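Local coordinates for periplasmic binding protein/LacI transcriptional regulator (Alkaliphilus metalliredigens, PDB 3CTP) that probably acts as a DNA-binding transcriptional repressor of the LacI family, its periplasmic-binding-protein-like part here holding the sugar D-xylulofuranose, at residues N72-Q77 with D267-I271; H166-K170 with E319-S325; F210-F214 with F238-A242. Numbering follows the deposited sequence.

Ligand-binding clefts join distant parts of a chain, and this protein is a worked example. Along the chain, 72-77 comes first, then 166-170, 210-214, 238-242, 267-271 and 319-325, so interactions 1 and 2 cross while interaction 3 is nested inside both. Interaction 1 spans the cleft between the two lobes. Interaction 3 lies on one wall of it, beside the four-stranded parallel sheet, its centre about 12 Å from that of interaction 1; both touch the bound sugar, and Asn72 hydrogen-bonds Asp213. Interaction 2, its centre about 21 Å from each of the other two, fastens the C-terminal segment to helix 156-169, while Arg320 reaches Asn268 of interaction 1.

Interaction 1 of 3, residues N72-Q77 with D267-I271; sequences NPFFNQ and DNSFI. With XLF (beta-D-xylulofuranose), chain C.
In the two-lobed type I periplasmic-binding-protein fold, ligand is held where the lobes close on each other, and this contact is part of that closure. Residues 73-77 form the first turn of helix 73-88 in one lobe; 267-271 is an irregular segment of the other, following strand 262-264. Asp267 (phi 135°, psi -44°) and left-handed Asn268 (56°, 52°) bend this backbone, and Ser269 CA comes 5.0 Å from Phe74 CA. Asn72 is the N-cap: its chi1 is t, and Phe74 N donates to Asn72 OD1 at 2.9 Å.

Phe270 points CA-to-CB sideways, but with chi1 p its ring lies against Pro73. Pro73, C-gamma exo, sits over one face, a CH-pi contact with Pro73 CB 3.9 Å from the Phe270 ring centroid and 23° off the normal. Phe214 of the second subunit meets the Phe270 ring, so the same residue serves the dimer interface. Gln77 (m, t) secures the backbone beside it, its OE1 accepting from Phe270 N at 2.9 Å; a water links Gln77 NE2 to Asn268 O.

Phe74, chi1 t, brings CB to 3.6 Å from Asp267 OD2, while Asp267 OD1 lies over one face of the Phe74 ring. Sugar completes the join: XLF O2 donates to Asp267 OD1 and XLF O1 to Asp267 OD2, each at 2.6 Å, and Asn72 ND2 donates to XLF O1 at 2.8 Å. A second water bridges both walls, giving protons to Asn72 OD1 (2.9 Å) and Asp267 OD2 (2.7 Å) and accepting one from Ser269 OG (2.9 Å).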
loop_
_atom_site.group_PDB
_atom_site.type_symbol
_atom_site.label_atom_id
_atom_site.label_comp_id
_atom_site.label_asym_id
_atom_site.label_seq_id
_atom_site.Cartn_x
_atom_site.Cartn_y
_atom_site.Cartn_z
ATOM N N ASN A 72 -3.448 -1.815 -2.667
ATOM C CA ASN A 72 -4.687 -1.316 -2.044
ATOM C C ASN A 72 -4.503 -1.293 -0.529
ATOM O O ASN A 72 -4.226 -2.331 0.076
ATOM C CB ASN A 72 -5.829 -2.264 -2.449
ATOM C CG ASN A 72 -7.153 -1.870 -1.839
ATOM O OD1 ASN A 72 -7.222 -1.096 -0.863
ATOM N ND2 ASN A 72 -8.245 -2.395 -2.429
ATOM N N PRO A 73 -4.580 -0.097 0.070
ATOM C CA PRO A 73 -4.372 0.037 1.508
ATOM C C PRO A 73 -5.126 -0.978 2.321
ATOM O O PRO A 73 -4.618 -1.467 3.317
ATOM C CB PRO A 73 -4.910 1.450 1.795
ATOM C CG PRO A 73 -4.480 2.205 0.570
ATOM C CD PRO A 73 -4.807 1.224 -0.571
ATOM N N PHE A 74 -6.340 -1.323 1.914
ATOM C CA PHE A 74 -7.110 -2.263 2.731
ATOM C C PHE A 74 -6.363 -3.605 2.818
ATOM O O PHE A 74 -6.285 -4.234 3.883
ATOM C CB PHE A 74 -8.502 -2.511 2.105
ATOM C CG PHE A 74 -9.286 -3.581 2.838
ATOM C CD1 PHE A 74 -9.929 -3.269 4.023
ATOM C CD2 PHE A 74 -9.309 -4.880 2.360
ATOM C CE1 PHE A 74 -10.626 -4.267 4.734
ATOM C CE2 PHE A 74 -9.990 -5.894 3.051
ATOM C CZ PHE A 74 -10.645 -5.573 4.247
ATOM N N PHE A 75 -5.803 -4.059 1.706
ATOM C CA PHE A 75 -5.132 -5.360 1.770
ATOM C C PHE A 75 -3.791 -5.300 2.487
ATOM O O PHE A 75 -3.376 -6.309 3.088
ATOM C CB PHE A 75 -4.972 -5.992 0.385
ATOM C CG PHE A 75 -6.273 -6.489 -0.165
ATOM C CD1 PHE A 75 -6.918 -7.564 0.442
ATOM C CD2 PHE A 75 -6.862 -5.860 -1.237
ATOM C CE1 PHE A 75 -8.171 -8.011 -0.042
ATOM C CE2 PHE A 75 -8.110 -6.286 -1.704
ATOM C CZ PHE A 75 -8.751 -7.371 -1.120
ATOM N N ASN A 76 -3.099 -4.177 2.426
ATOM C CA ASN A 76 -1.881 -4.173 3.242
ATOM C C ASN A 76 -2.191 -4.089 4.729
ATOM O O ASN A 76 -1.488 -4.679 5.549
ATOM C CB ASN A 76 -0.798 -3.199 2.754
ATOM C CG ASN A 76 -1.200 -1.758 2.783
ATOM O OD1 ASN A 76 -1.440 -1.208 3.871
ATOM N ND2 ASN A 76 -1.128 -1.062 1.597
ATOM N N GLN A 77 -3.241 -3.414 5.124
ATOM C CA GLN A 77 -3.610 -3.412 6.529
ATOM C C GLN A 77 -4.106 -4.774 6.962
ATOM O O GLN A 77 -3.771 -5.227 7.990
ATOM C CB GLN A 77 -4.699 -2.401 6.802
ATOM C CG GLN A 77 -4.248 -0.944 6.647
ATOM C CD GLN A 77 -5.371 0.042 6.813
ATOM O OE1 GLN A 77 -5.888 0.552 5.866
ATOM N NE2 GLN A 77 -5.700 0.327 8.023
ATOM N N ASP A 267 -14.636 0.504 3.187
ATOM C CA ASP A 267 -13.488 -0.205 3.773
ATOM C C ASP A 267 -13.092 0.385 5.136
ATOM O O ASP A 267 -12.730 -0.346 6.049
ATOM C CB ASP A 267 -12.196 -0.111 2.964
ATOM C CG ASP A 267 -12.190 -0.981 1.719
ATOM O OD1 ASP A 267 -12.998 -1.945 1.615
ATOM O OD2 ASP A 267 -11.304 -0.717 0.863
ATOM N N ASN A 268 -13.065 1.713 5.213
ATOM C CA ASN A 268 -12.301 2.398 6.266
ATOM C C ASN A 268 -10.841 1.959 6.234
ATOM O O ASN A 268 -10.270 1.576 7.261
ATOM C CB ASN A 268 -12.886 2.158 7.661
ATOM C CG ASN A 268 -12.327 3.147 8.682
ATOM O OD1 ASN A 268 -11.764 4.179 8.308
ATOM N ND2 ASN A 268 -12.458 2.820 9.977
ATOM N N SER A 269 -10.235 2.049 5.055
ATOM C CA SER A 269 -8.782 1.895 4.973
ATOM C C SER A 269 -8.074 3.256 5.171
ATOM O O SER A 269 -8.711 4.331 5.185
ATOM C CB SER A 269 -8.374 1.271 3.638
ATOM O OG SER A 269 -8.616 2.176 2.570
ATOM N N PHE A 270 -6.759 3.226 5.361
ATOM C CA PHE A 270 -6.132 4.454 5.816
ATOM C C PHE A 270 -6.194 5.590 4.813
ATOM O O PHE A 270 -6.067 6.758 5.183
ATOM C CB PHE A 270 -4.685 4.199 6.299
ATOM C CG PHE A 270 -3.690 3.897 5.201
ATOM C CD1 PHE A 270 -3.188 4.923 4.410
ATOM C CD2 PHE A 270 -3.176 2.602 5.041
ATOM C CE1 PHE A 270 -2.212 4.672 3.398
ATOM C CE2 PHE A 270 -2.203 2.332 4.052
ATOM C CZ PHE A 270 -1.727 3.378 3.224
ATOM N N ILE A 271 -6.409 5.277 3.544
ATOM C CA ILE A 271 -6.404 6.333 2.533
ATOM C C ILE A 271 -7.527 7.339 2.758
ATOM O O ILE A 271 -7.402 8.523 2.401
ATOM C CB ILE A 271 -6.460 5.730 1.101
ATOM C CG1 ILE A 271 -6.159 6.798 0.050
ATOM C CG2 ILE A 271 -7.794 5.083 0.844
ATOM C CD1 ILE A 271 -4.683 7.226 0.063
HETATM O O4 XLF C . -13.384 -6.933 -2.886
HETATM C C4 XLF C . -13.663 -5.735 -2.158
HETATM C C5 XLF C . -13.363 -4.561 -3.078
HETATM O O5 XLF C . -12.165 -3.960 -2.575
HETATM C C3 XLF C . -12.692 -5.568 -1.000
HETATM O O3 XLF C . -13.330 -5.793 0.264
HETATM C C2 XLF C . -12.273 -4.133 -1.165
HETATM O O2 XLF C . -13.284 -3.240 -0.656
HETATM C C1 XLF C . -10.928 -3.838 -0.532
HETATM O O1 XLF C . -10.547 -2.489 -0.839
HETATM O O HOH W 1 -9.206 0.776 0.149
HETATM O O HOH W 2 -7.993 2.307 8.469
#

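Interaction 2 of 3, residues H166-K170 with E319-S325; sequences HLYEK and ERETTIS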
loop_
_atom_site.group_PDB
_atom_site.type_symbol
_atom_site.label_atom_id
_atom_site.label_comp_id
_atom_site.label_asym_id
_atom_site.label_seq_id
_atom_site.Cartn_x
_atom_site.Cartn_y
_atom_site.Cartn_z
ATOM N N HIS A 166 -27.537 6.399 3.808
ATOM C CA HIS A 166 -26.838 7.608 4.276
ATOM C C HIS A 166 -26.925 8.726 3.231
ATOM O O HIS A 166 -27.254 9.873 3.559
ATOM C CB HIS A 166 -25.388 7.269 4.644
ATOM C CG HIS A 166 -24.593 8.439 5.133
ATOM N ND1 HIS A 166 -24.887 9.105 6.304
ATOM C CD2 HIS A 166 -23.494 9.041 4.615
ATOM C CE1 HIS A 166 -24.016 10.097 6.472
ATOM N NE2 HIS A 166 -23.151 10.065 5.468
ATOM N N LEU A 167 -26.644 8.413 1.966
ATOM C CA LEU A 167 -26.753 9.444 0.932
ATOM C C LEU A 167 -28.180 9.980 0.877
ATOM O O LEU A 167 -28.406 11.185 0.786
ATOM C CB LEU A 167 -26.374 8.918 -0.444
ATOM C CG LEU A 167 -24.886 8.606 -0.579
ATOM C CD1 LEU A 167 -24.648 8.109 -1.990
ATOM C CD2 LEU A 167 -24.032 9.845 -0.306
ATOM N N TYR A 168 -29.157 9.093 0.896
ATOM C CA TYR A 168 -30.571 9.520 0.807
ATOM C C TYR A 168 -30.972 10.415 2.002
ATOM O O TYR A 168 -31.630 11.475 1.845
ATOM C CB TYR A 168 -31.463 8.266 0.699
ATOM C CG TYR A 168 -32.909 8.571 0.316
ATOM C CD1 TYR A 168 -33.289 8.659 -1.017
ATOM C CD2 TYR A 168 -33.851 8.799 1.286
ATOM C CE1 TYR A 168 -34.627 8.953 -1.377
ATOM C CE2 TYR A 168 -35.168 9.088 0.937
ATOM C CZ TYR A 168 -35.538 9.162 -0.386
ATOM O OH TYR A 168 -36.855 9.453 -0.722
ATOM N N GLU A 169 -30.543 10.019 3.199
ATOM C CA GLU A 169 -30.846 10.788 4.419
ATOM C C GLU A 169 -30.235 12.179 4.319
ATOM O O GLU A 169 -30.819 13.150 4.831
ATOM C CB GLU A 169 -30.295 10.078 5.658
ATOM C CG GLU A 169 -30.256 10.956 6.923
ATOM C CD GLU A 169 -29.160 10.547 7.914
ATOM O OE1 GLU A 169 -28.295 9.717 7.550
ATOM O OE2 GLU A 169 -29.161 11.063 9.052
ATOM N N LYS A 170 -29.086 12.289 3.648
ATOM C CA LYS A 170 -28.440 13.595 3.448
ATOM C C LYS A 170 -28.949 14.337 2.218
ATOM O O LYS A 170 -28.300 15.283 1.755
ATOM C CB LYS A 170 -26.913 13.452 3.353
ATOM C CG LYS A 170 -26.244 12.928 4.623
ATOM C CD LYS A 170 -26.819 13.579 5.889
ATOM C CE LYS A 170 -26.201 12.993 7.152
ATOM N NZ LYS A 170 -27.041 13.254 8.376
ATOM N N GLU A 319 -18.910 8.390 9.544
ATOM C CA GLU A 319 -19.233 9.672 8.913
ATOM C C GLU A 319 -18.047 10.608 9.030
ATOM O O GLU A 319 -17.561 10.835 10.133
ATOM C CB GLU A 319 -20.443 10.333 9.611
ATOM C CG GLU A 319 -21.773 9.695 9.317
ATOM C CD GLU A 319 -22.932 10.566 9.822
ATOM O OE1 GLU A 319 -23.112 11.708 9.316
ATOM O OE2 GLU A 319 -23.651 10.095 10.726
ATOM N N ARG A 320 -17.578 11.133 7.896
ATOM C CA ARG A 320 -16.496 12.095 7.889
ATOM C C ARG A 320 -16.904 13.322 7.076
ATOM O O ARG A 320 -18.043 13.776 7.197
ATOM C CB ARG A 320 -15.213 11.469 7.370
ATOM C CG ARG A 320 -14.768 10.256 8.182
ATOM C CD ARG A 320 -13.322 9.947 7.876
ATOM N NE ARG A 320 -12.778 8.861 8.688
ATOM C CZ ARG A 320 -12.404 7.683 8.191
ATOM N NH1 ARG A 320 -12.559 7.408 6.888
ATOM N NH2 ARG A 320 -11.868 6.783 8.999
ATOM N N GLU A 321 -15.985 13.885 6.296
ATOM C CA GLU A 321 -16.212 15.226 5.744
ATOM C C GLU A 321 -16.755 15.258 4.319
ATOM O O GLU A 321 -17.151 16.327 3.832
ATOM C CB GLU A 321 -14.917 16.057 5.811
ATOM C CG GLU A 321 -14.427 16.396 7.226
ATOM C CD GLU A 321 -12.990 16.940 7.240
ATOM O OE1 GLU A 321 -12.194 16.614 6.330
ATOM O OE2 GLU A 321 -12.648 17.697 8.174
ATOM N N THR A 322 -16.791 14.104 3.635
ATOM C CA THR A 322 -17.306 14.104 2.262
ATOM C C THR A 322 -18.827 13.931 2.148
ATOM O O THR A 322 -19.371 13.868 1.034
ATOM C CB THR A 322 -16.621 13.023 1.413
ATOM O OG1 THR A 322 -16.832 11.770 2.047
ATOM C CG2 THR A 322 -15.110 13.285 1.341
ATOM N N THR A 323 -19.514 13.829 3.288
ATOM C CA THR A 323 -20.977 13.945 3.292
ATOM C C THR A 323 -21.325 15.024 4.302
ATOM O O THR A 323 -20.543 15.302 5.217
ATOM C CB THR A 323 -21.675 12.621 3.656
ATOM O OG1 THR A 323 -21.143 12.119 4.894
ATOM C CG2 THR A 323 -21.418 11.602 2.570
ATOM N N ILE A 324 -22.482 15.649 4.109
ATOM C CA ILE A 324 -22.842 16.827 4.902
ATOM C C ILE A 324 -23.433 16.430 6.242
ATOM O O ILE A 324 -24.042 15.375 6.363
ATOM C CB ILE A 324 -23.862 17.660 4.148
ATOM C CG1 ILE A 324 -25.086 16.799 3.830
ATOM C CG2 ILE A 324 -23.231 18.253 2.873
ATOM C CD1 ILE A 324 -26.167 17.504 2.983
ATOM N N SER A 325 -23.257 17.291 7.243
ATOM C CA SER A 325 -23.809 17.060 8.572
ATOM C C SER A 325 -24.195 18.386 9.214
ATOM O O SER A 325 -23.697 19.433 8.802
ATOM C CB SER A 325 -22.793 16.335 9.452
ATOM O OG SER A 325 -22.640 14.984 9.048
#
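Lys170 lays its aliphatic chain against Ile324, with Lys170 CB 3.8 Å from Ile324 CG1 and Lys170 CE 3.3 Å from Ile324 O. In this LacI-type, two-lobed fold the contact joins the C-terminal end of helix 156-169 to the tail that follows strand 311-318, and thus shows how the end of a helix can hold the last ordered residues of a chain. Lys170 is the first residue to leave helical backbone angles, yet Lys170 N still donates to His166 O at 3.0 Å, so the side chains of His166 and Lys170, one turn apart, both face the tail.

Across from them, Thr323 and Ile324 run extended after the turn at Glu321 and Thr322. His166, chi1 t, presents the edge of its ring: Glu319 OE1 lies 3.4 Å from His166 CE1, close to the ring plane. Leu167, which packs on Ile264 of strand 262-264, brings CD2 to 4.3 Å from Thr323 CG2. Thr323 OG1 is also hydrogen-bonded to Thr280 OG1, and Ile324 N donates to Gln262 OE1 on strand 262-264, so the tail is held on more than the helix side.

Charge plays a looser part. Within its own segment Lys170 NZ makes a salt bridge with Glu169 OE2 at 3.1 Å, its hydrogen bond weak, and stays 4.3 Å from Glu319 OE1. The one hydrogen bond between the two segments is nearly straight: His166 NE2 donates to Thr323 OG1 at 2.9 Å, with an angle of 167°.

Interaction 3 of 3, residues F210-F214 with F238-A242; sequences FQHDF and FNDIA. With XLF (beta-D-xylulofuranose), chain C.
One wall of the sugar pocket is made here, by the principle that a helix N-cap can serve both its helix and a ligand. Asn239, chi1 p and in extended conformation (phi -152°, psi 171°), precedes helix 240-252; its OD1 accepts from Ala242 N at 2.8 Å. The other atom of the same amide, Asn239 ND2, donates to XLF O5 at 3.1 Å and to Asp213 OD1 at 2.9 Å.

Asp213, chi1 t, lies in the loop after strand 206-209, which is extended at Phe210, His212, Asp213 and Phe214 and turned by Gln211 (phi -96°, psi -5°). Asp213 OD1 also accepts from Phe214 N at 2.8 Å, and OD2 forms a salt bridge with Arg124 and a hydrogen bond with Asn72, so one carboxylate ties this loop to the opposite lobe.

Apolar contacts flank this polar centre. Phe238, chi1 p, sets its ring against the loop, with Phe238 CE2 3.7 Å from Phe210 CD2; XLF C5 lies near the plane of the Phe238 ring, at its edge. Phe214, chi1 t, meets Phe270 of the second subunit and takes Ile241 (t, p) over one face, a CH-pi contact with Ile241 CG1 3.9 Å from the Phe214 ring centroid and 28° off the normal. The closest CA pair is Phe214 and Ala242, 6.0 Å apart.

Beyond the segments, Phe210 pairs by backbone with Lys179 of strand 175-179, and Ile241 packs on Pro73 of helix 73-88 and on Ile271 of helix 271-274.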
loop_
_atom_site.group_PDB
_atom_site.type_symbol
_atom_site.label_atom_id
_atom_site.label_comp_id
_atom_site.label_asym_id
_atom_site.label_seq_id
_atom_site.Cartn_x
_atom_site.Cartn_y
_atom_site.Cartn_z
ATOM N N PHE A 210 -16.193 -0.253 -12.879
ATOM C CA PHE A 210 -14.750 -0.339 -13.112
ATOM C C PHE A 210 -14.398 -1.802 -13.274
ATOM O O PHE A 210 -15.006 -2.660 -12.612
ATOM C CB PHE A 210 -13.982 0.179 -11.886
ATOM C CG PHE A 210 -13.872 1.685 -11.789
ATOM C CD1 PHE A 210 -14.670 2.535 -12.537
ATOM C CD2 PHE A 210 -12.960 2.242 -10.895
ATOM C CE1 PHE A 210 -14.542 3.923 -12.434
ATOM C CE2 PHE A 210 -12.834 3.642 -10.769
ATOM C CZ PHE A 210 -13.627 4.475 -11.536
ATOM N N GLN A 211 -13.413 -2.109 -14.128
ATOM C CA GLN A 211 -13.084 -3.527 -14.376
ATOM C C GLN A 211 -11.945 -4.054 -13.541
ATOM O O GLN A 211 -11.614 -5.273 -13.598
ATOM C CB GLN A 211 -12.712 -3.729 -15.854
ATOM C CG GLN A 211 -13.829 -3.273 -16.792
ATOM C CD GLN A 211 -15.116 -4.025 -16.545
ATOM O OE1 GLN A 211 -15.133 -5.260 -16.572
ATOM N NE2 GLN A 211 -16.202 -3.292 -16.302
ATOM N N HIS A 212 -11.323 -3.158 -12.773
ATOM C CA HIS A 212 -10.180 -3.533 -11.946
ATOM C C HIS A 212 -10.297 -2.805 -10.610
ATOM O O HIS A 212 -10.899 -1.735 -10.537
ATOM C CB HIS A 212 -8.863 -3.061 -12.587
ATOM C CG HIS A 212 -8.632 -3.613 -13.956
ATOM N ND1 HIS A 212 -9.070 -2.973 -15.097
ATOM C CD2 HIS A 212 -8.009 -4.742 -14.368
ATOM C CE1 HIS A 212 -8.725 -3.687 -16.159
ATOM N NE2 HIS A 212 -8.074 -4.763 -15.745
ATOM N N ASP A 213 -9.694 -3.390 -9.581
ATOM C CA ASP A 213 -9.416 -2.644 -8.351
ATOM C C ASP A 213 -8.323 -1.628 -8.692
ATOM O O ASP A 213 -7.784 -1.594 -9.813
ATOM C CB ASP A 213 -8.932 -3.641 -7.277
ATOM C CG ASP A 213 -8.985 -3.095 -5.863
ATOM O OD1 ASP A 213 -9.394 -1.931 -5.659
ATOM O OD2 ASP A 213 -8.631 -3.878 -4.948
ATOM N N PHE A 214 -7.962 -0.805 -7.721
ATOM C CA PHE A 214 -6.919 0.207 -7.963
ATOM C C PHE A 214 -5.651 -0.366 -8.585
ATOM O O PHE A 214 -5.105 -1.405 -8.154
ATOM C CB PHE A 214 -6.515 0.868 -6.632
ATOM C CG PHE A 214 -5.436 1.910 -6.792
ATOM C CD1 PHE A 214 -5.739 3.122 -7.391
ATOM C CD2 PHE A 214 -4.139 1.675 -6.356
ATOM C CE1 PHE A 214 -4.735 4.114 -7.579
ATOM C CE2 PHE A 214 -3.139 2.676 -6.525
ATOM C CZ PHE A 214 -3.445 3.873 -7.131
ATOM N N PHE A 238 -17.102 1.873 -4.829
ATOM C CA PHE A 238 -17.029 0.525 -4.252
ATOM C C PHE A 238 -15.945 0.307 -3.211
ATOM O O PHE A 238 -16.054 -0.630 -2.408
ATOM C CB PHE A 238 -16.929 -0.546 -5.362
ATOM C CG PHE A 238 -15.629 -0.507 -6.146
ATOM C CD1 PHE A 238 -14.556 -1.322 -5.775
ATOM C CD2 PHE A 238 -15.507 0.282 -7.283
ATOM C CE1 PHE A 238 -13.391 -1.285 -6.513
ATOM C CE2 PHE A 238 -14.344 0.308 -8.034
ATOM C CZ PHE A 238 -13.284 -0.487 -7.645
ATOM N N ASN A 239 -14.867 1.095 -3.227
ATOM C CA ASN A 239 -13.941 1.048 -2.092
ATOM C C ASN A 239 -13.223 2.354 -1.921
ATOM O O ASN A 239 -13.404 3.277 -2.724
ATOM C CB ASN A 239 -12.974 -0.161 -2.154
ATOM C CG ASN A 239 -11.963 -0.056 -3.255
ATOM O OD1 ASN A 239 -11.734 1.014 -3.793
ATOM N ND2 ASN A 239 -11.332 -1.197 -3.611
ATOM N N ASP A 240 -12.494 2.481 -0.815
ATOM C CA ASP A 240 -11.909 3.769 -0.472
ATOM C C ASP A 240 -10.801 4.193 -1.428
ATOM O O ASP A 240 -10.687 5.372 -1.745
ATOM C CB ASP A 240 -11.349 3.787 0.960
ATOM C CG ASP A 240 -12.431 3.753 2.019
ATOM O OD1 ASP A 240 -13.622 3.976 1.709
ATOM O OD2 ASP A 240 -12.063 3.514 3.200
ATOM N N ILE A 241 -9.970 3.245 -1.863
ATOM C CA ILE A 241 -8.871 3.634 -2.779
ATOM C C ILE A 241 -9.430 4.073 -4.144
ATOM O O ILE A 241 -8.955 5.056 -4.731
ATOM C CB ILE A 241 -7.766 2.531 -2.861
ATOM C CG1 ILE A 241 -6.581 3.011 -3.705
ATOM C CG2 ILE A 241 -8.340 1.223 -3.349
ATOM C CD1 ILE A 241 -5.824 4.155 -3.056
ATOM N N ALA A 242 -10.465 3.394 -4.639
ATOM C CA ALA A 242 -11.112 3.874 -5.867
ATOM C C ALA A 242 -11.755 5.253 -5.618
ATOM O O ALA A 242 -11.715 6.150 -6.460
ATOM C CB ALA A 242 -12.161 2.854 -6.327
HETATM O O4 XLF C . -13.384 -6.933 -2.886
HETATM C C4 XLF C . -13.663 -5.735 -2.158
HETATM C C5 XLF C . -13.363 -4.561 -3.078
HETATM O O5 XLF C . -12.165 -3.960 -2.575
HETATM C C3 XLF C . -12.692 -5.568 -1.000
HETATM O O3 XLF C . -13.330 -5.793 0.264
HETATM C C2 XLF C . -12.273 -4.133 -1.165
HETATM O O2 XLF C . -13.284 -3.240 -0.656
HETATM C C1 XLF C . -10.928 -3.838 -0.532
HETATM O O1 XLF C . -10.547 -2.489 -0.839
#